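PDB 4FAJ: PrgZ from Enterococcus faecalis, which binds peptide pheromone outside the cell as a membrane-anchored receptor of the solute-binding protein 5 family, probably serving peptide uptake. Local coordinates for residues N335-R348 against V387-A401. Numbering follows the deposited sequence.
Sequences NKNVRKAINYAIDR and VEFNKKQAEEYWDKA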
loop_
_atom_site.group_PDB
_atom_site.type_symbol
_atom_site.label_atom_id
_atom_site.label_comp_id
_atom_site.label_asym_id
_atom_site.label_seq_id
_atom_site.Cartn_x
_atom_site.Cartn_y
_atom_site.Cartn_z
ATOM N N ASN A 335 10.846 -21.093 -14.943
ATOM C CA ASN A 335 10.120 -21.795 -16.003
ATOM C C ASN A 335 8.678 -21.270 -16.145
ATOM O O ASN A 335 7.882 -21.340 -15.204
ATOM C CB ASN A 335 10.169 -23.307 -15.734
ATOM C CG ASN A 335 9.577 -24.140 -16.857
ATOM O OD1 ASN A 335 8.366 -24.212 -17.000
ATOM N ND2 ASN A 335 10.433 -24.804 -17.636
ATOM N N LYS A 336 8.344 -20.762 -17.329
ATOM C CA LYS A 336 7.023 -20.156 -17.558
ATOM C C LYS A 336 5.873 -21.147 -17.338
ATOM O O LYS A 336 4.837 -20.773 -16.810
ATOM C CB LYS A 336 6.932 -19.546 -18.966
ATOM C CG LYS A 336 5.747 -18.598 -19.143
ATOM C CD LYS A 336 5.704 -17.954 -20.536
ATOM C CE LYS A 336 6.718 -16.818 -20.646
ATOM N NZ LYS A 336 6.634 -16.085 -21.936
ATOM N N ASN A 337 6.055 -22.406 -17.732
ATOM C CA ASN A 337 5.012 -23.424 -17.510
ATOM C C ASN A 337 4.713 -23.706 -16.027
ATOM O O ASN A 337 3.564 -23.961 -15.656
ATOM C CB ASN A 337 5.336 -24.724 -18.257
ATOM C CG ASN A 337 5.281 -24.561 -19.776
ATOM O OD1 ASN A 337 4.342 -23.977 -20.321
ATOM N ND2 ASN A 337 6.288 -25.078 -20.459
ATOM N N VAL A 338 5.746 -23.664 -15.185
ATOM C CA VAL A 338 5.556 -23.807 -13.749
ATOM C C VAL A 338 4.671 -22.662 -13.254
ATOM O O VAL A 338 3.686 -22.899 -12.552
ATOM C CB VAL A 338 6.905 -23.812 -12.976
ATOM C CG1 VAL A 338 6.665 -23.723 -11.467
ATOM C CG2 VAL A 338 7.717 -25.052 -13.330
ATOM N N ARG A 339 5.003 -21.433 -13.648
ATOM C CA ARG A 339 4.240 -20.258 -13.204
ATOM C C ARG A 339 2.768 -20.352 -13.636
ATOM O O ARG A 339 1.866 -20.096 -12.850
ATOM C CB ARG A 339 4.881 -18.963 -13.718
ATOM C CG ARG A 339 6.302 -18.716 -13.190
ATOM C CD ARG A 339 6.740 -17.276 -13.371
ATOM N NE ARG A 339 6.687 -16.863 -14.776
ATOM C CZ ARG A 339 7.681 -17.010 -15.653
ATOM N NH1 ARG A 339 8.837 -17.574 -15.298
ATOM N NH2 ARG A 339 7.516 -16.607 -16.902
ATOM N N LYS A 340 2.534 -20.771 -14.875
ATOM C CA LYS A 340 1.170 -20.933 -15.375
ATOM C C LYS A 340 0.437 -22.056 -14.658
ATOM O O LYS A 340 -0.757 -21.935 -14.386
ATOM C CB LYS A 340 1.180 -21.169 -16.890
ATOM C CG LYS A 340 1.630 -19.949 -17.657
ATOM C CD LYS A 340 1.677 -20.219 -19.161
ATOM C CE LYS A 340 1.986 -18.944 -19.934
ATOM N NZ LYS A 340 2.207 -19.233 -21.383
ATOM N N ALA A 341 1.144 -23.140 -14.336
ATOM C CA ALA A 341 0.549 -24.214 -13.527
ATOM C C ALA A 341 0.081 -23.682 -12.172
ATOM O O ALA A 341 -1.009 -24.007 -11.725
ATOM C CB ALA A 341 1.524 -25.356 -13.337
ATOM N N ILE A 342 0.911 -22.863 -11.534
ATOM C CA ILE A 342 0.571 -22.276 -10.233
ATOM C C ILE A 342 -0.701 -21.430 -10.367
ATOM O O ILE A 342 -1.656 -21.597 -9.587
ATOM C CB ILE A 342 1.747 -21.440 -9.656
ATOM C CG1 ILE A 342 2.914 -22.362 -9.263
ATOM C CG2 ILE A 342 1.310 -20.608 -8.447
ATOM C CD1 ILE A 342 4.203 -21.596 -8.923
ATOM N N ASN A 343 -0.730 -20.559 -11.373
ATOM C CA ASN A 343 -1.897 -19.715 -11.618
ATOM C C ASN A 343 -3.184 -20.527 -11.802
ATOM O O ASN A 343 -4.188 -20.254 -11.151
ATOM C CB ASN A 343 -1.694 -18.827 -12.845
ATOM C CG ASN A 343 -2.937 -18.054 -13.204
ATOM O OD1 ASN A 343 -3.405 -17.221 -12.424
ATOM N ND2 ASN A 343 -3.503 -18.346 -14.366
ATOM N N TYR A 344 -3.159 -21.513 -12.690
ATOM C CA TYR A 344 -4.370 -22.298 -12.972
ATOM C C TYR A 344 -4.816 -23.174 -11.794
ATOM O O TYR A 344 -5.996 -23.554 -11.706
ATOM C CB TYR A 344 -4.191 -23.147 -14.231
ATOM C CG TYR A 344 -4.338 -22.356 -15.507
ATOM C CD1 TYR A 344 -5.552 -21.776 -15.849
ATOM C CD2 TYR A 344 -3.263 -22.179 -16.371
ATOM C CE1 TYR A 344 -5.698 -21.061 -17.020
ATOM C CE2 TYR A 344 -3.396 -21.460 -17.542
ATOM C CZ TYR A 344 -4.614 -20.894 -17.859
ATOM O OH TYR A 344 -4.746 -20.171 -19.026
ATOM N N ALA A 345 -3.887 -23.488 -10.894
ATOM C CA ALA A 345 -4.186 -24.359 -9.766
ATOM C C ALA A 345 -4.947 -23.671 -8.626
ATOM O O ALA A 345 -5.499 -24.362 -7.765
ATOM C CB ALA A 345 -2.903 -24.984 -9.225
ATOM N N ILE A 346 -4.971 -22.338 -8.595
ATOM C CA ILE A 346 -5.606 -21.627 -7.469
ATOM C C ILE A 346 -7.124 -21.495 -7.635
ATOM O O ILE A 346 -7.608 -20.806 -8.541
ATOM C CB ILE A 346 -5.004 -20.218 -7.221
ATOM C CG1 ILE A 346 -3.479 -20.275 -7.071
ATOM C CG2 ILE A 346 -5.616 -19.599 -5.964
ATOM C CD1 ILE A 346 -2.995 -21.351 -6.193
ATOM N N ASP A 347 -7.864 -22.181 -6.765
ATOM C CA ASP A 347 -9.315 -22.083 -6.726
ATOM C C ASP A 347 -9.688 -20.853 -5.904
ATOM O O ASP A 347 -9.930 -20.936 -4.695
ATOM C CB ASP A 347 -9.929 -23.352 -6.150
ATOM C CG ASP A 347 -11.451 -23.373 -6.234
ATOM O OD1 ASP A 347 -12.075 -22.351 -6.577
ATOM O OD2 ASP A 347 -12.025 -24.439 -5.932
ATOM N N ARG A 348 -9.746 -19.715 -6.589
ATOM C CA ARG A 348 -9.978 -18.420 -5.936
ATOM C C ARG A 348 -11.364 -18.329 -5.300
ATOM O O ARG A 348 -11.504 -17.766 -4.216
ATOM C CB ARG A 348 -9.790 -17.284 -6.944
ATOM C CG ARG A 348 -8.376 -17.180 -7.477
ATOM C CD ARG A 348 -8.272 -16.215 -8.661
ATOM N NE ARG A 348 -6.896 -16.115 -9.136
ATOM C CZ ARG A 348 -6.266 -17.036 -9.861
ATOM N NH1 ARG A 348 -6.878 -18.161 -10.236
ATOM N NH2 ARG A 348 -5.007 -16.831 -10.226
ATOM N N VAL A 387 -7.777 -14.269 -15.307
ATOM C CA VAL A 387 -7.293 -15.449 -14.609
ATOM C C VAL A 387 -8.489 -16.223 -14.089
ATOM O O VAL A 387 -9.505 -15.624 -13.720
ATOM C CB VAL A 387 -6.335 -15.100 -13.437
ATOM C CG1 VAL A 387 -5.056 -14.453 -13.965
ATOM C CG2 VAL A 387 -7.002 -14.191 -12.407
ATOM N N GLU A 388 -8.376 -17.546 -14.084
ATOM C CA GLU A 388 -9.436 -18.398 -13.549
ATOM C C GLU A 388 -8.924 -19.809 -13.298
ATOM O O GLU A 388 -8.213 -20.374 -14.140
ATOM C CB GLU A 388 -10.619 -18.472 -14.517
ATOM C CG GLU A 388 -11.858 -19.140 -13.914
ATOM C CD GLU A 388 -13.058 -19.105 -14.843
ATOM O OE1 GLU A 388 -12.883 -19.360 -16.052
ATOM O OE2 GLU A 388 -14.181 -18.815 -14.358
ATOM N N PHE A 389 -9.309 -20.354 -12.145
ATOM C CA PHE A 389 -9.099 -21.755 -11.792
ATOM C C PHE A 389 -9.432 -22.710 -12.932
ATOM O O PHE A 389 -10.518 -22.658 -13.502
ATOM C CB PHE A 389 -9.965 -22.100 -10.575
ATOM C CG PHE A 389 -9.773 -23.499 -10.046
ATOM C CD1 PHE A 389 -8.514 -23.978 -9.729
ATOM C CD2 PHE A 389 -10.878 -24.321 -9.811
ATOM C CE1 PHE A 389 -8.350 -25.275 -9.220
ATOM C CE2 PHE A 389 -10.721 -25.602 -9.304
ATOM C CZ PHE A 389 -9.459 -26.080 -9.005
ATOM N N ASN A 390 -8.479 -23.578 -13.259
ATOM C CA ASN A 390 -8.691 -24.662 -14.206
ATOM C C ASN A 390 -7.709 -25.787 -13.859
ATOM O O ASN A 390 -6.591 -25.830 -14.365
ATOM C CB ASN A 390 -8.519 -24.167 -15.649
ATOM C CG ASN A 390 -9.017 -25.167 -16.679
ATOM O OD1 ASN A 390 -8.821 -26.375 -16.541
ATOM N ND2 ASN A 390 -9.660 -24.660 -17.734
ATOM N N LYS A 391 -8.159 -26.681 -12.980
ATOM C CA LYS A 391 -7.347 -27.789 -12.443
ATOM C C LYS A 391 -6.690 -28.635 -13.543
ATOM O O LYS A 391 -5.502 -28.931 -13.474
ATOM C CB LYS A 391 -8.230 -28.669 -11.545
ATOM C CG LYS A 391 -7.567 -29.907 -10.972
ATOM C CD LYS A 391 -7.425 -29.838 -9.473
ATOM C CE LYS A 391 -6.520 -30.959 -8.956
ATOM N NZ LYS A 391 -7.181 -32.270 -9.026
ATOM N N LYS A 392 -7.453 -29.002 -14.569
ATOM C CA LYS A 392 -6.895 -29.838 -15.647
ATOM C C LYS A 392 -5.765 -29.123 -16.393
ATOM O O LYS A 392 -4.744 -29.739 -16.683
ATOM C CB LYS A 392 -7.973 -30.321 -16.625
ATOM C CG LYS A 392 -8.766 -31.554 -16.137
ATOM C CD LYS A 392 -9.742 -31.179 -15.027
ATOM C CE LYS A 392 -10.537 -32.326 -14.467
ATOM N NZ LYS A 392 -10.952 -31.966 -13.075
ATOM N N GLN A 393 -5.915 -27.830 -16.678
ATOM C CA GLN A 393 -4.821 -27.075 -17.324
ATOM C C GLN A 393 -3.592 -26.921 -16.407
ATOM O O GLN A 393 -2.459 -26.975 -16.874
ATOM C CB GLN A 393 -5.289 -25.695 -17.827
ATOM C CG GLN A 393 -6.067 -25.737 -19.159
ATOM C CD GLN A 393 -5.276 -26.345 -20.302
ATOM O OE1 GLN A 393 -4.038 -26.384 -20.283
ATOM N NE2 GLN A 393 -5.990 -26.840 -21.308
ATOM N N ALA A 394 -3.828 -26.744 -15.112
ATOM C CA ALA A 394 -2.756 -26.709 -14.117
ATOM C C ALA A 394 -1.931 -27.981 -14.192
ATOM O O ALA A 394 -0.712 -27.928 -14.299
ATOM C CB ALA A 394 -3.328 -26.536 -12.711
ATOM N N GLU A 395 -2.615 -29.118 -14.151
ATOM C CA GLU A 395 -1.972 -30.434 -14.204
ATOM C C GLU A 395 -1.173 -30.593 -15.488
ATOM O O GLU A 395 -0.057 -31.104 -15.484
ATOM C CB GLU A 395 -3.019 -31.544 -14.102
ATOM C CG GLU A 395 -3.730 -31.604 -12.743
ATOM C CD GLU A 395 -4.786 -32.708 -12.667
ATOM O OE1 GLU A 395 -5.336 -33.097 -13.721
ATOM O OE2 GLU A 395 -5.069 -33.172 -11.545
ATOM N N GLU A 396 -1.741 -30.133 -16.593
ATOM C CA GLU A 396 -1.076 -30.250 -17.874
ATOM C C GLU A 396 0.121 -29.323 -18.059
ATOM O O GLU A 396 1.112 -29.721 -18.671
ATOM C CB GLU A 396 -2.081 -30.052 -18.998
ATOM C CG GLU A 396 -3.125 -31.162 -19.010
ATOM C CD GLU A 396 -3.668 -31.435 -20.379
ATOM O OE1 GLU A 396 -3.481 -30.587 -21.277
ATOM O OE2 GLU A 396 -4.278 -32.505 -20.558
ATOM N N TYR A 397 0.046 -28.095 -17.552
ATOM C CA TYR A 397 1.200 -27.199 -17.601
ATOM C C TYR A 397 2.339 -27.746 -16.724
ATOM O O TYR A 397 3.515 -27.608 -17.062
ATOM C CB TYR A 397 0.833 -25.779 -17.160
ATOM C CG TYR A 397 0.363 -24.894 -18.300
ATOM C CD1 TYR A 397 1.262 -24.407 -19.243
ATOM C CD2 TYR A 397 -0.970 -24.544 -18.429
ATOM C CE1 TYR A 397 0.847 -23.586 -20.282
ATOM C CE2 TYR A 397 -1.403 -23.718 -19.467
ATOM C CZ TYR A 397 -0.498 -23.248 -20.386
ATOM O OH TYR A 397 -0.942 -22.435 -21.403
ATOM N N TRP A 398 1.971 -28.369 -15.612
ATOM C CA TRP A 398 2.944 -28.987 -14.717
ATOM C C TRP A 398 3.644 -30.163 -15.408
ATOM O O TRP A 398 4.861 -30.270 -15.347
ATOM C CB TRP A 398 2.261 -29.429 -13.421
ATOM C CG TRP A 398 3.164 -30.091 -12.420
ATOM C CD1 TRP A 398 3.052 -31.366 -11.940
ATOM C CD2 TRP A 398 4.308 -29.518 -11.771
ATOM N NE1 TRP A 398 4.053 -31.619 -11.033
ATOM C CE2 TRP A 398 4.841 -30.507 -10.913
ATOM C CE3 TRP A 398 4.934 -28.270 -11.831
ATOM C CZ2 TRP A 398 5.973 -30.284 -10.119
ATOM C CZ3 TRP A 398 6.065 -28.046 -11.037
ATOM C CH2 TRP A 398 6.569 -29.051 -10.195
ATOM N N ASP A 399 2.880 -31.028 -16.072
ATOM C CA ASP A 399 3.455 -32.154 -16.814
ATOM C C ASP A 399 4.397 -31.670 -17.918
ATOM O O ASP A 399 5.450 -32.262 -18.152
ATOM C CB ASP A 399 2.358 -33.058 -17.404
ATOM C CG ASP A 399 1.656 -33.906 -16.346
ATOM O OD1 ASP A 399 2.219 -34.106 -15.242
ATOM O OD2 ASP A 399 0.530 -34.384 -16.610
ATOM N N LYS A 400 4.023 -30.579 -18.581
ATOM C CA LYS A 400 4.874 -29.960 -19.586
ATOM C C LYS A 400 6.176 -29.440 -18.949
ATOM O O LYS A 400 7.259 -29.655 -19.480
ATOM C CB LYS A 400 4.106 -28.826 -20.289
ATOM C CG LYS A 400 4.829 -28.166 -21.448
ATOM C CD LYS A 400 3.995 -27.012 -22.031
ATOM C CE LYS A 400 3.061 -27.436 -23.148
ATOM N NZ LYS A 400 3.550 -26.921 -24.464
ATOM N N ALA A 401 6.064 -28.789 -17.794
ATOM C CA ALA A 401 7.235 -28.254 -17.090
ATOM C C ALA A 401 8.221 -29.339 -16.659
ATOM O O ALA A 401 9.432 -29.157 -16.769
ATOM C CB ALA A 401 6.803 -27.443 -15.883
HETATM O O HOH W 1 3.493 -23.954 -22.739
HETATM O O HOH W 2 -6.009 -18.415 -15.344
HETATM O O HOH W 3 -2.509 -20.439 -20.797
HETATM O O HOH W 4 -10.456 -18.894 -9.854
#
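Ala-341 and Ala-394 lie where helices 336-345 and 391-401 pack antiparallel, their axes 7.6 Å apart at closest approach and their directions 162° apart. Alanine has nothing past CB, which lets the backbones come together with these two CA atoms 4.2 Å apart and Ala-341 CB 3.5 Å from Ala-394 O. Ala-345, Ala-401 and Val-338 extend the apolar seam, Val-338 CG2 reaching both Ala-401 CB and CZ3 of Trp-398.

Tyr-397 is a knob in the hole formed by Asn-337, Lys-340, Ala-341 and Tyr-344; tyrosine fills it with its ring while its hydroxyl reaches water. Lys-340 CB makes a CH-pi contact over its face, 4.0 Å from the ring centroid, and the extended lysine chain brings CD to the hydroxyl-bearing end. Asn-337 OD1 meets the ring edge in plane, and its ND2 bonds Glu-404 OE1, which helps fix the amide. Tyr-344 lies nearly parallel to Tyr-397 (8°) but slid aside; the rings touch CE2 to CE2, and one water is hydrogen-bonded to both hydroxyls. Phe-389 carries its CG anti to its own backbone N (chi1 -176°), which lays the ring against residues 344-347, with Asp-347 CB 3.7 Å from its centroid, almost on the normal.

The polar link is Asn-390 N to Tyr-344 O, 2.9 Å and nearly straight, on a carbonyl lone pair. Asparagine suits the N-cap because Asn-390 OD1 supplies an acceptor for a first-turn N-H, that of Gln-393. A further water bridges Asn-343 ND2 and Glu-388 N, and Val-387 CG2 covers one face of the Arg-348 guanidinium.

Arg-348 NE also bonds Pro-529 O on strand 528-539, while Ile-342 and Ile-346, pointing away from 387-401, pack on helix 421-437. The centre of the contact is about 28 Å from that of the chain, away from the zinc sites.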